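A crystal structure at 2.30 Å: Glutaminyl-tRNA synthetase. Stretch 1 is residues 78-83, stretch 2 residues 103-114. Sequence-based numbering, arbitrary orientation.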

# COMPACT_ATOMS: atom_id res chain seq x y z
N ILE A 78 3.29 -11.91 -6.55
CA ILE A 78 2.56 -13.13 -6.85
C ILE A 78 2.57 -14.14 -5.71
O ILE A 78 1.64 -14.94 -5.59
CB ILE A 78 2.96 -13.79 -8.19
CG1 ILE A 78 4.39 -14.34 -8.15
CG2 ILE A 78 2.76 -12.82 -9.34
CD1 ILE A 78 4.67 -15.37 -9.23
N ASN A 79 3.58 -14.10 -4.85
CA ASN A 79 3.57 -15.00 -3.69
C ASN A 79 2.90 -14.43 -2.43
O ASN A 79 2.87 -15.09 -1.41
CB ASN A 79 4.97 -15.56 -3.39
CG ASN A 79 5.76 -14.69 -2.45
OD1 ASN A 79 5.41 -13.54 -2.23
ND2 ASN A 79 6.84 -15.23 -1.90
N GLY A 80 2.35 -13.22 -2.49
CA GLY A 80 1.56 -12.69 -1.39
C GLY A 80 2.35 -11.98 -0.30
O GLY A 80 1.79 -11.58 0.72
N ASP A 81 3.65 -11.83 -0.51
CA ASP A 81 4.49 -11.07 0.41
C ASP A 81 4.16 -9.57 0.36
O ASP A 81 4.00 -8.92 1.39
CB ASP A 81 5.97 -11.31 0.11
CG ASP A 81 6.45 -12.71 0.52
OD1 ASP A 81 5.76 -13.38 1.34
OD2 ASP A 81 7.53 -13.14 0.04
N LEU A 82 4.04 -9.04 -0.85
CA LEU A 82 3.73 -7.64 -1.06
C LEU A 82 2.26 -7.49 -1.40
O LEU A 82 1.85 -7.75 -2.53
CB LEU A 82 4.59 -7.08 -2.20
CG LEU A 82 6.10 -7.26 -2.06
CD1 LEU A 82 6.81 -6.76 -3.29
CD2 LEU A 82 6.63 -6.54 -0.82
N LYS A 83 1.47 -7.07 -0.41
CA LYS A 83 0.01 -7.03 -0.53
C LYS A 83 -0.57 -5.67 -0.90
O LYS A 83 -1.70 -5.59 -1.36
CB LYS A 83 -0.66 -7.50 0.77
CG LYS A 83 -0.29 -8.89 1.24
CD LYS A 83 -0.69 -9.96 0.22
CE LYS A 83 -2.19 -10.21 0.21
NZ LYS A 83 -2.59 -11.35 -0.68
N THR A 103 18.47 -8.29 -2.52
CA THR A 103 18.03 -9.66 -2.29
C THR A 103 16.60 -9.67 -1.80
O THR A 103 16.08 -8.64 -1.35
CB THR A 103 18.87 -10.39 -1.25
OG1 THR A 103 18.77 -9.69 -0.01
CG2 THR A 103 20.34 -10.48 -1.69
N LYS A 104 15.97 -10.84 -1.89
CA LYS A 104 14.62 -11.03 -1.38
C LYS A 104 14.50 -10.54 0.05
O LYS A 104 13.61 -9.74 0.35
CB LYS A 104 14.23 -12.52 -1.49
CG LYS A 104 12.83 -12.87 -0.95
CD LYS A 104 12.52 -14.37 -1.11
CE LYS A 104 11.09 -14.69 -0.67
NZ LYS A 104 10.78 -16.16 -0.60
N MSE A 105 15.39 -10.99 0.94
CA MSE A 105 15.28 -10.64 2.37
C MSE A 105 15.47 -9.16 2.61
O MSE A 105 14.82 -8.59 3.49
CB MSE A 105 16.32 -11.35 3.23
CG MSE A 105 16.66 -12.77 2.85
SE MSE A 105 18.12 -13.38 3.98
CE MSE A 105 17.24 -13.05 5.69
N GLY A 106 16.39 -8.55 1.87
CA GLY A 106 16.61 -7.12 2.00
C GLY A 106 15.37 -6.35 1.61
O GLY A 106 14.91 -5.45 2.32
N MSE A 107 14.80 -6.72 0.47
CA MSE A 107 13.58 -6.09 0.02
C MSE A 107 12.44 -6.30 1.02
O MSE A 107 11.80 -5.36 1.45
CB MSE A 107 13.19 -6.65 -1.34
CG MSE A 107 12.05 -5.92 -1.99
SE MSE A 107 11.24 -7.02 -3.39
CE MSE A 107 10.52 -8.47 -2.31
N ASN A 108 12.18 -7.56 1.36
CA ASN A 108 11.17 -7.91 2.35
C ASN A 108 11.31 -7.07 3.63
O ASN A 108 10.35 -6.45 4.09
CB ASN A 108 11.27 -9.39 2.71
CG ASN A 108 10.62 -10.29 1.67
OD1 ASN A 108 10.08 -9.81 0.67
ND2 ASN A 108 10.67 -11.60 1.92
N GLU A 109 12.51 -7.08 4.20
CA GLU A 109 12.82 -6.33 5.42
C GLU A 109 12.51 -4.83 5.30
O GLU A 109 12.26 -4.17 6.30
CB GLU A 109 14.29 -6.55 5.80
CG GLU A 109 14.79 -5.74 6.99
CD GLU A 109 16.12 -6.25 7.53
OE1 GLU A 109 16.73 -7.14 6.89
OE2 GLU A 109 16.56 -5.78 8.61
N ASN A 110 12.55 -4.29 4.09
CA ASN A 110 12.30 -2.86 3.90
C ASN A 110 10.99 -2.56 3.19
O ASN A 110 10.75 -1.43 2.79
CB ASN A 110 13.46 -2.21 3.15
CG ASN A 110 14.72 -2.14 4.00
OD1 ASN A 110 14.88 -1.21 4.79
ND2 ASN A 110 15.60 -3.12 3.85
N SER A 111 10.13 -3.56 3.06
CA SER A 111 8.82 -3.37 2.44
C SER A 111 7.71 -3.89 3.33
O SER A 111 6.68 -4.34 2.85
CB SER A 111 8.76 -4.10 1.10
OG SER A 111 9.86 -3.70 0.31
N GLY A 112 7.93 -3.85 4.64
CA GLY A 112 6.90 -4.22 5.60
C GLY A 112 6.45 -5.66 5.52
O GLY A 112 5.40 -6.01 6.08
N VAL A 113 7.22 -6.51 4.84
CA VAL A 113 6.83 -7.91 4.68
C VAL A 113 6.79 -8.61 6.03
O VAL A 113 7.71 -8.49 6.83
CB VAL A 113 7.73 -8.66 3.66
CG1 VAL A 113 7.47 -10.16 3.72
CG2 VAL A 113 7.51 -8.13 2.23
N GLY A 114 5.71 -9.33 6.31
CA GLY A 114 5.59 -10.06 7.56
C GLY A 114 5.14 -9.22 8.73
O GLY A 114 4.85 -9.74 9.81
O HOH W 1 9.26 -11.49 -1.19
O HOH W 2 3.53 -9.50 4.02

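Not one direct hydrogen bond joins these two stretches, although polar side chains line much of their contact; the hydrogen-bonded links between them run through two waters. The first donates to Asp81 OD2 at 2.7 Å and to Asn108 OD1 at 2.6 Å, so that two acceptors that could not bond to each other are joined by a molecule with two protons to give. The second donates to Asp81 O at 2.7 Å and accepts from Gly114 N at a longer 3.2 Å, carrying the backbone of one stretch to the backbone of the other. Both bridges start from Asp81, one from its carboxylate and one from its carbonyl.

The example illustrates a general principle: a small contact can combine apolar packing with polar groups that are linked through water rather than directly. Asp81 is also held within its own stretch. Its backbone N donates to Asn79 OD1 at 3.0 Å, and Asn79 ND2 donates to Asp81 OD2 at 2.9 Å, so the amide of Asn79 both accepts from and donates to the same residue. Asn79 OD1 also lies 3.1 Å from Asp81 OD2, but both are acceptors and no bond forms between them. Just before Asp81, Gly80 leaves the preceding helix with positive phi in a Schellman motif; at its backbone angles a CB would be jammed against the carbonyl O of Asn79.

The charged approach from Lys104 is loose. Lys104 reaches across with all four chi angles in t, yet its NZ stays 4.5 Å from Asp81 OD2, beyond a salt bridge. Opposite charges lie near each other here without a direct bond. Likewise Asn108 ND2 stands 4.0 Å from Asp81 OD2, leaving the water to make the connection through the other end of the amide.

Leu82, Asp81 and Val113 supply most of the contact surface, with Leu82 carrying the apolar packing. The CA-to-CB bond of Leu82 points sideways, but the end of its side chain comes nearer to the second stretch, where CD2 lies 3.6 Å from Val113 CG2 and 3.8 Å from Ser111 CB. Its CD1 meets the selenomethionine Met107 at CE, 4.2 Å away. The CA-to-CB bond of Val113 points toward the first stretch, and its side chain also touches the backbone there, with CG2 3.7 Å from Asp81 O. Asp81 and Val113 have the nearest CA atoms across the contact, at 5.8 Å, and Asp81 CB lies 4.1 Å from Val113 CG1.

The second stretch also has its own internal bonds. Away from the contact, Thr103 caps the helix, its OG1 accepting from Gly106 N at 3.2 Å. At the far end, Ser111 OG donates to Met107 O at 2.8 Å, while Val113 N returns to Asn108 O at 3.2 Å, tying the loop that carries Val113 back to the helix. The two stretches bury 268 Å² in total, a modest area in which apolar contacts and bridging waters work side by side.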